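D-alanine--D-alanine ligase (Coxiella burnetii, PDB 3TQT) joins two molecules of D-alanine into D-alanyl-D-alanine at the expense of ATP, a building step of bacterial peptidoglycan. Local coordinates at residues A[74-87]-A[95-107]. Numbering follows the deposited sequence.
Sequences RPITIAFGDAAKPW and RRYSADCVFPMVH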
loop_
_atom_site.group_PDB
_atom_site.type_symbol
_atom_site.label_atom_id
_atom_site.label_comp_id
_atom_site.label_asym_id
_atom_site.label_seq_id
_atom_site.Cartn_x
_atom_site.Cartn_y
_atom_site.Cartn_z
ATOM N N ARG A 74 28.217 -4.146 -6.819
ATOM C CA ARG A 74 27.935 -5.366 -7.562
ATOM C C ARG A 74 26.476 -5.441 -7.986
ATOM O O ARG A 74 25.576 -5.337 -7.151
ATOM C CB ARG A 74 28.258 -6.590 -6.699
ATOM C CG ARG A 74 29.629 -6.579 -6.015
ATOM C CD ARG A 74 29.588 -7.412 -4.728
ATOM N NE ARG A 74 30.823 -8.149 -4.458
ATOM C CZ ARG A 74 31.690 -7.840 -3.498
ATOM N NH1 ARG A 74 31.463 -6.804 -2.706
ATOM N NH2 ARG A 74 32.783 -8.569 -3.322
ATOM N N PRO A 75 26.239 -5.635 -9.289
ATOM C CA PRO A 75 24.886 -5.872 -9.795
ATOM C C PRO A 75 24.237 -7.052 -9.073
ATOM O O PRO A 75 24.827 -8.124 -8.955
ATOM C CB PRO A 75 25.123 -6.210 -11.272
ATOM C CG PRO A 75 26.391 -5.512 -11.608
ATOM C CD PRO A 75 27.238 -5.598 -10.371
ATOM N N ILE A 76 23.033 -6.849 -8.561
ATOM C CA ILE A 76 22.353 -7.925 -7.869
ATOM C C ILE A 76 20.922 -8.046 -8.327
ATOM O O ILE A 76 20.337 -7.115 -8.892
ATOM C CB ILE A 76 22.342 -7.728 -6.349
ATOM C CG1 ILE A 76 21.794 -6.336 -5.994
ATOM C CG2 ILE A 76 23.732 -7.981 -5.755
ATOM C CD1 ILE A 76 21.189 -6.269 -4.585
ATOM N N THR A 77 20.361 -9.218 -8.091
ATOM C CA THR A 77 18.926 -9.345 -8.118
ATOM C C THR A 77 18.515 -9.960 -6.791
ATOM O O THR A 77 19.287 -9.947 -5.842
ATOM C CB THR A 77 18.432 -10.148 -9.313
ATOM O OG1 THR A 77 16.999 -10.141 -9.307
ATOM C CG2 THR A 77 18.956 -11.582 -9.267
ATOM N N ILE A 78 17.300 -10.469 -6.704
ATOM C CA ILE A 78 16.826 -10.973 -5.434
ATOM C C ILE A 78 16.601 -12.474 -5.520
ATOM O O ILE A 78 16.442 -13.030 -6.596
ATOM C CB ILE A 78 15.546 -10.242 -4.953
ATOM C CG1 ILE A 78 14.416 -10.427 -5.953
ATOM C CG2 ILE A 78 15.825 -8.763 -4.729
ATOM C CD1 ILE A 78 13.171 -9.669 -5.589
ATOM N N ALA A 79 16.602 -13.124 -4.374
ATOM C CA ALA A 79 16.377 -14.550 -4.327
ATOM C C ALA A 79 15.088 -14.810 -3.565
ATOM O O ALA A 79 15.084 -14.839 -2.340
ATOM C CB ALA A 79 17.547 -15.226 -3.650
ATOM N N PHE A 80 13.986 -14.977 -4.286
ATOM C CA PHE A 80 12.716 -15.260 -3.628
ATOM C C PHE A 80 12.793 -16.528 -2.804
ATOM O O PHE A 80 13.441 -17.496 -3.198
ATOM C CB PHE A 80 11.585 -15.372 -4.645
ATOM C CG PHE A 80 11.176 -14.059 -5.227
ATOM C CD1 PHE A 80 10.590 -13.094 -4.432
ATOM C CD2 PHE A 80 11.401 -13.779 -6.561
ATOM C CE1 PHE A 80 10.222 -11.875 -4.960
ATOM C CE2 PHE A 80 11.031 -12.561 -7.096
ATOM C CZ PHE A 80 10.439 -11.610 -6.293
ATOM N N GLY A 81 12.138 -16.516 -1.655
ATOM C CA GLY A 81 12.058 -17.706 -0.828
ATOM C C GLY A 81 13.238 -17.819 0.112
ATOM O O GLY A 81 13.117 -18.395 1.190
ATOM N N ASP A 82 14.381 -17.273 -0.294
ATOM C CA ASP A 82 15.576 -17.298 0.544
ATOM C C ASP A 82 15.474 -16.214 1.617
ATOM O O ASP A 82 15.881 -15.068 1.406
ATOM C CB ASP A 82 16.838 -17.109 -0.301
ATOM C CG ASP A 82 18.117 -17.366 0.485
ATOM O OD1 ASP A 82 18.173 -16.997 1.678
ATOM O OD2 ASP A 82 19.067 -17.940 -0.092
ATOM N N ALA A 83 14.925 -16.589 2.765
ATOM C CA ALA A 83 14.630 -15.631 3.823
ATOM C C ALA A 83 15.895 -15.014 4.409
ATOM O O ALA A 83 15.891 -13.859 4.821
ATOM C CB ALA A 83 13.798 -16.287 4.912
ATOM N N ALA A 84 16.982 -15.779 4.429
ATOM C CA ALA A 84 18.216 -15.322 5.068
ATOM C C ALA A 84 19.113 -14.478 4.156
ATOM O O ALA A 84 19.728 -13.510 4.605
ATOM C CB ALA A 84 18.987 -16.503 5.621
ATOM N N LYS A 85 19.188 -14.862 2.883
ATOM C CA LYS A 85 20.077 -14.220 1.922
ATOM C C LYS A 85 19.291 -13.808 0.683
ATOM O O LYS A 85 19.287 -14.507 -0.323
ATOM C CB LYS A 85 21.211 -15.162 1.529
ATOM C CG LYS A 85 22.055 -15.645 2.698
ATOM C CD LYS A 85 23.378 -16.219 2.202
ATOM C CE LYS A 85 24.240 -16.719 3.350
ATOM N NZ LYS A 85 24.638 -18.143 3.161
ATOM N N PRO A 86 18.624 -12.654 0.761
ATOM C CA PRO A 86 17.698 -12.209 -0.279
ATOM C C PRO A 86 18.382 -11.637 -1.514
ATOM O O PRO A 86 17.743 -11.586 -2.562
ATOM C CB PRO A 86 16.900 -11.116 0.426
ATOM C CG PRO A 86 17.848 -10.561 1.430
ATOM C CD PRO A 86 18.650 -11.733 1.911
ATOM N N TRP A 87 19.640 -11.211 -1.393
ATOM C CA TRP A 87 20.335 -10.559 -2.496
ATOM C C TRP A 87 21.234 -11.553 -3.188
ATOM O O TRP A 87 21.983 -12.288 -2.531
ATOM C CB TRP A 87 21.203 -9.405 -1.997
ATOM C CG TRP A 87 20.577 -8.543 -0.964
ATOM C CD1 TRP A 87 21.152 -8.109 0.195
ATOM C CD2 TRP A 87 19.250 -7.996 -0.986
ATOM N NE1 TRP A 87 20.267 -7.307 0.890
ATOM C CE2 TRP A 87 19.091 -7.232 0.190
ATOM C CE3 TRP A 87 18.177 -8.084 -1.881
ATOM C CZ2 TRP A 87 17.911 -6.565 0.493
ATOM C CZ3 TRP A 87 17.007 -7.400 -1.587
ATOM C CH2 TRP A 87 16.882 -6.657 -0.409
ATOM N N ARG A 95 26.481 -15.874 -5.981
ATOM C CA ARG A 95 26.839 -15.501 -4.614
ATOM C C ARG A 95 25.706 -14.731 -3.927
ATOM O O ARG A 95 25.347 -13.646 -4.360
ATOM C CB ARG A 95 28.112 -14.656 -4.618
ATOM C CG ARG A 95 28.826 -14.598 -3.274
ATOM C CD ARG A 95 28.674 -13.240 -2.614
ATOM N NE ARG A 95 28.194 -13.342 -1.235
ATOM C CZ ARG A 95 28.920 -13.051 -0.158
ATOM N NH1 ARG A 95 30.172 -12.628 -0.288
ATOM N NH2 ARG A 95 28.387 -13.177 1.051
ATOM N N ARG A 96 25.148 -15.288 -2.854
ATOM C CA ARG A 96 24.054 -14.619 -2.149
ATOM C C ARG A 96 24.529 -13.877 -0.904
ATOM O O ARG A 96 25.522 -14.252 -0.288
ATOM C CB ARG A 96 22.928 -15.604 -1.817
ATOM C CG ARG A 96 22.140 -16.047 -3.042
ATOM C CD ARG A 96 20.986 -16.972 -2.683
ATOM N NE ARG A 96 20.300 -17.459 -3.877
ATOM C CZ ARG A 96 19.281 -18.315 -3.866
ATOM N NH1 ARG A 96 18.817 -18.790 -2.715
ATOM N NH2 ARG A 96 18.719 -18.695 -5.009
ATOM N N TYR A 97 23.825 -12.805 -0.553
ATOM C CA TYR A 97 24.218 -11.956 0.564
ATOM C C TYR A 97 23.106 -11.887 1.583
ATOM O O TYR A 97 21.930 -11.756 1.226
ATOM C CB TYR A 97 24.513 -10.534 0.106
ATOM C CG TYR A 97 25.614 -10.393 -0.916
ATOM C CD1 TYR A 97 26.858 -9.893 -0.558
ATOM C CD2 TYR A 97 25.398 -10.729 -2.242
ATOM C CE1 TYR A 97 27.861 -9.745 -1.496
ATOM C CE2 TYR A 97 26.393 -10.590 -3.180
ATOM C CZ TYR A 97 27.621 -10.097 -2.806
ATOM O OH TYR A 97 28.610 -9.961 -3.752
ATOM N N SER A 98 23.503 -11.940 2.847
ATOM C CA SER A 98 22.580 -11.953 3.971
ATOM C C SER A 98 21.969 -10.587 4.200
ATOM O O SER A 98 22.586 -9.566 3.923
ATOM C CB SER A 98 23.337 -12.335 5.240
ATOM O OG SER A 98 23.783 -13.666 5.166
ATOM N N ALA A 99 20.756 -10.585 4.738
ATOM C CA ALA A 99 20.153 -9.381 5.275
ATOM C C ALA A 99 19.220 -9.801 6.402
ATOM O O ALA A 99 18.312 -10.597 6.201
ATOM C CB ALA A 99 19.400 -8.619 4.193
ATOM N N ASP A 100 19.471 -9.286 7.596
ATOM C CA ASP A 100 18.620 -9.567 8.747
ATOM C C ASP A 100 17.562 -8.499 8.903
ATOM O O ASP A 100 16.535 -8.701 9.552
ATOM C CB ASP A 100 19.472 -9.620 10.005
ATOM C CG ASP A 100 20.425 -10.778 9.984
ATOM O OD1 ASP A 100 19.960 -11.885 9.646
ATOM O OD2 ASP A 100 21.624 -10.577 10.276
ATOM N N CYS A 101 17.831 -7.344 8.316
ATOM C CA CYS A 101 16.885 -6.246 8.364
ATOM C C CYS A 101 17.243 -5.239 7.292
ATOM O O CYS A 101 18.421 -4.990 7.015
ATOM C CB CYS A 101 16.865 -5.593 9.753
ATOM S SG CYS A 101 15.661 -4.238 9.934
ATOM N N VAL A 102 16.218 -4.679 6.667
ATOM C CA VAL A 102 16.423 -3.729 5.585
ATOM C C VAL A 102 16.004 -2.347 6.047
ATOM O O VAL A 102 15.002 -2.192 6.738
ATOM C CB VAL A 102 15.630 -4.148 4.332
ATOM C CG1 VAL A 102 15.707 -3.079 3.266
ATOM C CG2 VAL A 102 16.139 -5.498 3.817
ATOM N N PHE A 103 16.794 -1.347 5.682
ATOM C CA PHE A 103 16.480 0.018 6.024
ATOM C C PHE A 103 16.138 0.717 4.716
ATOM O O PHE A 103 17.025 1.151 3.997
ATOM C CB PHE A 103 17.707 0.660 6.675
ATOM C CG PHE A 103 17.380 1.688 7.720
ATOM C CD1 PHE A 103 17.847 1.546 9.019
ATOM C CD2 PHE A 103 16.595 2.781 7.411
ATOM C CE1 PHE A 103 17.547 2.487 9.972
ATOM C CE2 PHE A 103 16.299 3.727 8.361
ATOM C CZ PHE A 103 16.776 3.577 9.643
ATOM N N PRO A 104 14.841 0.783 4.377
ATOM C CA PRO A 104 14.471 1.414 3.120
ATOM C C PRO A 104 14.727 2.911 3.281
ATOM O O PRO A 104 14.194 3.534 4.206
ATOM C CB PRO A 104 12.966 1.122 2.998
ATOM C CG PRO A 104 12.612 0.240 4.144
ATOM C CD PRO A 104 13.665 0.412 5.178
ATOM N N MET A 105 15.570 3.484 2.433
ATOM C CA MET A 105 15.876 4.891 2.596
ATOM C C MET A 105 15.787 5.550 1.242
ATOM O O MET A 105 16.574 6.428 0.904
ATOM C CB MET A 105 17.238 5.098 3.265
ATOM C CG MET A 105 17.529 6.542 3.706
ATOM S SD MET A 105 16.186 7.387 4.596
ATOM C CE MET A 105 15.738 6.136 5.814
ATOM N N VAL A 106 14.812 5.092 0.471
ATOM C CA VAL A 106 14.441 5.741 -0.768
ATOM C C VAL A 106 13.262 6.668 -0.482
ATOM O O VAL A 106 12.199 6.213 -0.046
ATOM C CB VAL A 106 14.048 4.709 -1.831
ATOM C CG1 VAL A 106 13.463 5.409 -3.055
ATOM C CG2 VAL A 106 15.248 3.863 -2.211
ATOM N N HIS A 107 13.460 7.966 -0.702
ATOM C CA HIS A 107 12.398 8.956 -0.503
ATOM C C HIS A 107 11.507 9.054 -1.735
ATOM O O HIS A 107 11.971 8.899 -2.863
ATOM C CB HIS A 107 12.977 10.348 -0.203
ATOM C CG HIS A 107 14.037 10.359 0.859
ATOM N ND1 HIS A 107 13.776 10.069 2.181
ATOM C CD2 HIS A 107 15.360 10.644 0.791
ATOM C CE1 HIS A 107 14.896 10.161 2.881
ATOM N NE2 HIS A 107 15.869 10.510 2.060
HETATM O O HOH W 1 20.620 -13.357 7.400
#
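Trp87 and Tyr97 form an antiparallel hydrogen-bonded pair, Tyr97 N donating a hydrogen bond to Trp87 O at 2.8 Å, and two residues further along Ala99 N reaches Ala84 O at 3.1 Å. The Ala84 carbonyl also accepts a hydrogen bond from a water that donates to Asp100 OD1 as well. Arg96 runs extended from CG to NE and lays its guanidinium over Ala79, whose CB sits 3.5 Å from CZ, above the centre of one face. At the edge of the same group, nearly in its plane, Arg96 NH1 makes a salt bridge to Asp82 OD2 (2.8 Å), using the oxygen's anti lone pair; the carboxylate is turned 64° from the guanidinium. The other oxygen, OD1, accepts from Lys85 N in an Asx motif, so both carboxylate oxygens are held, while NE of Arg96 turns to Gln88. Strands 87-89 and 96-97 lie at one end of the mixed sheet of the N-terminal domain, and 101-104 is the outermost strand at its other end; the chain thus passes from one border to the other just after Ala99. Along this passage the Trp87 indole is met from several directions: Pro86 CG lies over one face, Ala99 CB approaches NE1 obliquely at 3.7 Å, and Val102 CG2 meets the ring edge at CZ2 (3.9 Å). The indole NE1 is hydrogen-bonded to Ser8 OG. With CG beside its backbone N (chi1 -60°), Tyr97 brings the rim of its ring to Trp87 O, and Arg95 NE lies over the centre of one face of the ring. On the strand 74-78 side, Thr77 OG1 hydrogen-bonds to Ile78 O of the second subunit, and Ile78 O to Thr77 OG1 of that subunit.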